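Beta-glucosidase (Pseudoalteromonas sp., PDB 3F95) probably acts as a beta-glucosidase in its full-length form, of which this piece is the extra C-terminal beta-sandwich domain, resembling galactose-binding domains. Local coordinates at residues L90-K96 with L161-D167; G101-Q105 with D116-F122. All blocks are in the same frame, centred on the assembly; numbering follows the deposited sequence. Where two conformers were deposited one is given.

Contact 1 (L90-K96 with L161-D167); sequences LKMRIDK and LSLAIAD
Strands 87-94 and 161-171 lie antiparallel in one sheet of the beta-sandwich, joined by a ladder in which K91 pairs with A166 and R93 with A164, and which ends in a classic beta bulge where D95 and K96 both face S162. The contact shows how one ladder can carry two faces of unlike chemistry. Within the bulge K96 and S162 keep both bonds of a regular pair: K96 N to S162 O at 3.0 Å is almost straight (179°), and S162 N donates to K96 O.

One face is apolar. M92 and I94 lie opposite I165 and L163; the sulfur SD of M92 is 4.3 Å from L163 CD2, and I94 CG2 meets L161 CD1 obliquely at 4.1 Å. L90 CD1 touches the branch methyl CG2 of I165. M92 and L90 go on to L134, and I165 and L163 to F61, in the same sheet; M92, L161 and I165 reach I156 of the facing sheet.

The other face has polar ends. The chain of K91 runs extended to CE, then bends at its last torsion (chi4 65°), which brings NZ to D167 OD2 at 2.7 Å, a salt bridge on the anti lone pair of that oxygen. A water accepts from K91 NZ and lies within hydrogen-bonding distance of D167 O. At the bulge, D95 CG stands between its own N and carbonyl carbon (chi1 59°), turning the carboxylate back over S162, where OD2 comes 2.7 Å from OG; whether the single hydroxyl proton serves D95 or N62 is unsettled, and S162 has a second conformer.

The chemistry implies a division of labour: apolar packing, a thioether included, toward the sandwich interior, and on the opposite face a lysine-aspartate pair whose opposite charges would probably stabilise one another.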
loop_
_atom_site.group_PDB
_atom_site.type_symbol
_atom_site.label_atom_id
_atom_site.label_comp_id
_atom_site.label_asym_id
_atom_site.label_seq_id
_atom_site.Cartn_x
_atom_site.Cartn_y
_atom_site.Cartn_z
ATOM N N LEU A 90 -6.606 -4.693 -0.853
ATOM C CA LEU A 90 -5.511 -5.102 0.017
ATOM C C LEU A 90 -6.057 -5.396 1.401
ATOM O O LEU A 90 -7.143 -4.943 1.742
ATOM C CB LEU A 90 -4.431 -4.004 0.101
ATOM C CG LEU A 90 -4.796 -2.680 0.821
ATOM C CD1 LEU A 90 -3.534 -1.888 1.231
ATOM C CD2 LEU A 90 -5.672 -1.811 -0.011
ATOM N N LYS A 91 -5.332 -6.172 2.189
ATOM C CA LYS A 91 -5.650 -6.258 3.608
ATOM C C LYS A 91 -4.676 -5.340 4.357
ATOM O O LYS A 91 -3.494 -5.254 4.006
ATOM C CB LYS A 91 -5.558 -7.702 4.107
ATOM C CG LYS A 91 -6.548 -8.643 3.364
ATOM C CD LYS A 91 -6.459 -10.076 3.877
ATOM C CE LYS A 91 -7.493 -10.983 3.157
ATOM N NZ LYS A 91 -7.147 -11.091 1.704
ATOM N N MET A 92 -5.191 -4.626 5.347
ATOM C CA MET A 92 -4.354 -3.714 6.147
ATOM C C MET A 92 -4.741 -3.838 7.613
ATOM O O MET A 92 -5.922 -4.084 7.928
ATOM C CB MET A 92 -4.539 -2.282 5.661
ATOM C CG MET A 92 -3.675 -1.244 6.398
ATOM S SD MET A 92 -3.984 0.448 5.924
ATOM C CE MET A 92 -3.231 0.464 4.296
ATOM N N ARG A 93 -3.761 -3.684 8.510
ATOM C CA ARG A 93 -4.012 -3.565 9.939
ATOM C C ARG A 93 -3.225 -2.335 10.399
ATOM O O ARG A 93 -2.021 -2.231 10.120
ATOM C CB ARG A 93 -3.492 -4.813 10.657
ATOM C CG ARG A 93 -3.582 -4.762 12.175
ATOM C CD ARG A 93 -3.031 -6.046 12.801
ATOM N NE ARG A 93 -1.586 -6.137 12.556
ATOM C CZ ARG A 93 -0.825 -7.207 12.771
ATOM N NH1 ARG A 93 -1.346 -8.333 13.246
ATOM N NH2 ARG A 93 0.477 -7.149 12.502
ATOM N N ILE A 94 -3.874 -1.398 11.074
ATOM C CA ILE A 94 -3.146 -0.226 11.564
ATOM C C ILE A 94 -2.993 -0.398 13.063
ATOM O O ILE A 94 -3.953 -0.191 13.810
ATOM C CB ILE A 94 -3.863 1.087 11.204
ATOM C CG1 ILE A 94 -4.038 1.175 9.672
ATOM C CG2 ILE A 94 -3.083 2.334 11.771
ATOM C CD1 ILE A 94 -4.754 2.471 9.235
ATOM N N ASP A 95 -1.804 -0.814 13.497
ATOM C CA ASP A 95 -1.587 -1.028 14.933
ATOM C C ASP A 95 -1.186 0.225 15.705
ATOM O O ASP A 95 -1.402 0.307 16.910
ATOM C CB ASP A 95 -0.632 -2.177 15.186
ATOM C CG ASP A 95 0.700 -1.952 14.543
ATOM O OD1 ASP A 95 0.756 -1.870 13.296
ATOM O OD2 ASP A 95 1.696 -1.870 15.283
ATOM N N LYS A 96 -0.650 1.223 15.013
ATOM C CA LYS A 96 -0.522 2.532 15.641
ATOM C C LYS A 96 -0.907 3.609 14.657
ATOM O O LYS A 96 -0.217 3.806 13.654
ATOM C CB LYS A 96 0.889 2.769 16.203
ATOM C CG LYS A 96 1.043 4.150 16.859
ATOM C CD LYS A 96 2.429 4.379 17.453
ATOM C CE LYS A 96 3.475 4.594 16.377
ATOM N NZ LYS A 96 4.757 5.144 16.910
ATOM N N LEU A 161 3.795 6.111 12.385
ATOM C CA LEU A 161 2.706 5.225 11.921
ATOM C C LEU A 161 3.203 3.794 12.009
ATOM O O LEU A 161 4.381 3.538 11.794
ATOM C CB LEU A 161 2.392 5.507 10.444
ATOM C CG LEU A 161 1.430 4.581 9.658
ATOM C CD1 LEU A 161 0.007 4.619 10.288
ATOM C CD2 LEU A 161 1.377 5.061 8.225
ATOM N N SER A 162 2.305 2.875 12.358
ATOM C CA SER A 162 2.613 1.459 12.285
ATOM C C SER A 162 1.426 0.693 11.693
ATOM O O SER A 162 0.293 0.760 12.210
ATOM C CB SER A 162 2.994 0.925 13.670
ATOM O OG SER A 162 3.320 -0.445 13.596
ATOM N N LEU A 163 1.704 -0.076 10.641
ATOM C CA LEU A 163 0.662 -0.842 9.983
ATOM C C LEU A 163 1.280 -2.036 9.293
ATOM O O LEU A 163 2.492 -2.156 9.223
ATOM C CB LEU A 163 -0.117 0.024 8.986
ATOM C CG LEU A 163 0.656 0.738 7.849
ATOM C CD1 LEU A 163 1.199 -0.187 6.765
ATOM C CD2 LEU A 163 -0.196 1.849 7.250
ATOM N N ALA A 164 0.420 -2.910 8.793
ATOM C CA ALA A 164 0.875 -4.064 8.029
ATOM C C ALA A 164 -0.050 -4.218 6.846
ATOM O O ALA A 164 -1.202 -3.804 6.907
ATOM C CB ALA A 164 0.863 -5.283 8.867
ATOM N N ILE A 165 0.471 -4.802 5.771
ATOM C CA ILE A 165 -0.249 -4.938 4.504
ATOM C C ILE A 165 -0.102 -6.388 4.040
ATOM O O ILE A 165 0.938 -6.991 4.246
ATOM C CB ILE A 165 0.360 -3.970 3.455
ATOM C CG1 ILE A 165 0.026 -2.511 3.824
ATOM C CG2 ILE A 165 -0.175 -4.258 2.047
ATOM C CD1 ILE A 165 0.990 -1.507 3.183
ATOM N N ALA A 166 -1.145 -6.934 3.417
ATOM C CA ALA A 166 -1.082 -8.245 2.797
ATOM C C ALA A 166 -2.049 -8.316 1.623
ATOM O O ALA A 166 -2.975 -7.521 1.536
ATOM C CB ALA A 166 -1.428 -9.319 3.808
ATOM N N ASP A 167 -1.833 -9.288 0.740
ATOM C CA ASP A 167 -2.852 -9.714 -0.221
ATOM C C ASP A 167 -3.312 -8.548 -1.098
ATOM O O ASP A 167 -4.523 -8.185 -1.159
ATOM C CB ASP A 167 -4.053 -10.344 0.520
ATOM C CG ASP A 167 -3.743 -11.708 1.161
ATOM O OD1 ASP A 167 -2.628 -12.275 1.022
ATOM O OD2 ASP A 167 -4.667 -12.242 1.819
HETATM O O HOH W 1 -7.193 -8.843 -0.045
#

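Contact 2 (G101-Q105 with D116-F122); sequences GANLQ and DIDFSSF
The hairpin of strands 102-108 and 113-118, whose far end carries the C108-C113 disulfide, is held here by L104 facing I117 as a hydrogen-bonded pair and by N103 reaching diagonally across to D116 on the partner strand. It is a worked example of an antiparallel pair reinforced by polar side chains on one face and by aromatic packing on the other. L104 N and I117 N each reach the other residue's O at 2.8 Å, and F119 N to A102 O carries the bonding past the last strand pair.

On the polar face the N103 chain stretches with CG opposite its own N (chi1 -171°), presenting ND2 to two acceptors. N103 ND2 meets D116 OD2 at 2.6 Å from above the carboxylate plane, 36° out of it, and its bond to I117 O is weak at 3.3 Å. The other carboxylate oxygen, OD1, takes a weak bond from Q105 NE2, and a water bridges the same two atoms. With an alanine at N103, D116 OD2 would probably lose its short bond and the carboxylate would be left freer to turn.

Next to the last strand pair, the F119 ring is sandwiched. A102 CB lies over one face, 3.7 Å from the ring centroid in a CH-pi contact, and F122 CZ sits over the centre of the opposite face, while the backbone N of L104 is at the ring edge. S121 N and OG both donate to D118 O, tying down the turn that brings F122 there.

Strand 149-158 flanks the hairpin on the side of strand 102-108, with N103 and Q105 bonding through their backbones to T157 and R155. L104 and F119 lean on I156 of that strand, and I117 and F122 pack against I136 and L134 of strand 132-137.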
loop_
_atom_site.group_PDB
_atom_site.type_symbol
_atom_site.label_atom_id
_atom_site.label_comp_id
_atom_site.label_asym_id
_atom_site.label_seq_id
_atom_site.Cartn_x
_atom_site.Cartn_y
_atom_site.Cartn_z
ATOM N N GLY A 101 -0.931 12.323 10.952
ATOM C CA GLY A 101 -1.634 11.995 9.742
ATOM C C GLY A 101 -0.788 11.172 8.786
ATOM O O GLY A 101 0.423 11.025 8.962
ATOM N N ALA A 102 -1.451 10.676 7.751
ATOM C CA ALA A 102 -0.833 9.861 6.712
ATOM C C ALA A 102 -1.683 9.921 5.457
ATOM O O ALA A 102 -2.891 10.135 5.540
ATOM C CB ALA A 102 -0.693 8.410 7.188
ATOM N N ASN A 103 -1.038 9.719 4.308
ATOM C CA ASN A 103 -1.651 9.794 2.988
ATOM C C ASN A 103 -1.531 8.431 2.347
ATOM O O ASN A 103 -0.447 7.833 2.350
ATOM C CB ASN A 103 -0.872 10.810 2.139
ATOM C CG ASN A 103 -1.542 11.153 0.813
ATOM O OD1 ASN A 103 -0.874 11.684 -0.085
ATOM N ND2 ASN A 103 -2.849 10.913 0.690
ATOM N N LEU A 104 -2.644 7.925 1.830
ATOM C CA LEU A 104 -2.638 6.714 1.006
ATOM C C LEU A 104 -2.911 7.077 -0.451
ATOM O O LEU A 104 -4.011 7.515 -0.789
ATOM C CB LEU A 104 -3.693 5.705 1.520
ATOM C CG LEU A 104 -4.033 4.540 0.588
ATOM C CD1 LEU A 104 -2.767 3.670 0.314
ATOM C CD2 LEU A 104 -5.187 3.691 1.182
ATOM N N GLN A 105 -1.901 6.929 -1.311
ATOM C CA GLN A 105 -2.065 7.237 -2.728
ATOM C C GLN A 105 -2.115 5.934 -3.540
ATOM O O GLN A 105 -1.432 4.965 -3.197
ATOM C CB GLN A 105 -0.946 8.206 -3.195
ATOM C CG GLN A 105 -1.160 9.646 -2.725
ATOM C CD GLN A 105 0.070 10.534 -2.923
ATOM O OE1 GLN A 105 1.164 10.242 -2.427
ATOM N NE2 GLN A 105 -0.123 11.647 -3.621
ATOM N N ASP A 116 -6.245 9.675 -3.916
ATOM C CA ASP A 116 -5.458 10.323 -2.888
ATOM C C ASP A 116 -6.322 10.370 -1.621
ATOM O O ASP A 116 -7.283 11.151 -1.549
ATOM C CB ASP A 116 -5.064 11.725 -3.365
ATOM C CG ASP A 116 -3.991 12.370 -2.498
ATOM O OD1 ASP A 116 -3.110 13.071 -3.065
ATOM O OD2 ASP A 116 -4.017 12.199 -1.263
ATOM N N ILE A 117 -6.022 9.510 -0.646
ATOM C CA ILE A 117 -6.940 9.294 0.479
ATOM C C ILE A 117 -6.217 9.626 1.769
ATOM O O ILE A 117 -5.206 9.005 2.059
ATOM C CB ILE A 117 -7.414 7.793 0.529
ATOM C CG1 ILE A 117 -8.195 7.435 -0.747
ATOM C CG2 ILE A 117 -8.184 7.477 1.862
ATOM C CD1 ILE A 117 -8.369 5.939 -0.984
ATOM N N ASP A 118 -6.738 10.572 2.565
ATOM C CA ASP A 118 -6.168 10.802 3.899
ATOM C C ASP A 118 -6.526 9.652 4.850
ATOM O O ASP A 118 -7.663 9.106 4.806
ATOM C CB ASP A 118 -6.673 12.110 4.505
ATOM C CG ASP A 118 -6.363 13.306 3.640
ATOM O OD1 ASP A 118 -5.209 13.417 3.147
ATOM O OD2 ASP A 118 -7.285 14.124 3.464
ATOM N N PHE A 119 -5.596 9.287 5.721
ATOM C CA PHE A 119 -5.921 8.240 6.703
ATOM C C PHE A 119 -7.131 8.599 7.567
ATOM O O PHE A 119 -7.867 7.706 7.990
ATOM C CB PHE A 119 -4.712 7.851 7.566
ATOM C CG PHE A 119 -3.865 6.744 6.942
ATOM C CD1 PHE A 119 -3.395 6.851 5.630
ATOM C CD2 PHE A 119 -3.561 5.595 7.655
ATOM C CE1 PHE A 119 -2.619 5.811 5.046
ATOM C CE2 PHE A 119 -2.778 4.561 7.076
ATOM C CZ PHE A 119 -2.326 4.683 5.769
ATOM N N SER A 120 -7.339 9.887 7.814
ATOM C CA SER A 120 -8.493 10.327 8.626
ATOM C C SER A 120 -9.822 9.844 8.039
ATOM O O SER A 120 -10.782 9.629 8.779
ATOM C CB SER A 120 -8.494 11.854 8.764
ATOM O OG SER A 120 -8.563 12.467 7.493
ATOM N N SER A 121 -9.877 9.691 6.722
ATOM C CA SER A 121 -11.104 9.287 6.024
ATOM C C SER A 121 -11.575 7.873 6.352
ATOM O O SER A 121 -12.747 7.571 6.143
ATOM C CB SER A 121 -10.965 9.432 4.511
ATOM O OG SER A 121 -10.136 8.411 3.968
ATOM N N PHE A 122 -10.660 7.003 6.790
ATOM C CA PHE A 122 -11.044 5.640 7.191
ATOM C C PHE A 122 -10.464 5.206 8.530
ATOM O O PHE A 122 -10.423 4.008 8.825
ATOM C CB PHE A 122 -10.753 4.598 6.073
ATOM C CG PHE A 122 -9.262 4.435 5.724
ATOM C CD1 PHE A 122 -8.603 3.243 6.012
ATOM C CD2 PHE A 122 -8.556 5.465 5.090
ATOM C CE1 PHE A 122 -7.231 3.059 5.673
ATOM C CE2 PHE A 122 -7.191 5.312 4.771
ATOM C CZ PHE A 122 -6.540 4.102 5.056
HETATM O O HOH W 2 -1.997 12.430 -5.860
#

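Contact 1 is largely buried and contact 2 only partly so, and they belong to different sheets of the sandwich. Along the chain contact 2 is nested within the loop closed by contact 1, strand 102-108 following strand 87-94. Their apolar faces meet: F119 CE2 lies 3.6 Å from I94 CD1 and 3.7 Å from L163 CD2, and L161 and M92 reach A102 and F122. The shared interior is thus aliphatic from contact 1 and aromatic as well from contact 2. The polar faces differ too, with a lysine-aspartate salt bridge in the first and an amide-carboxylate pair, without a salt bridge, in the second.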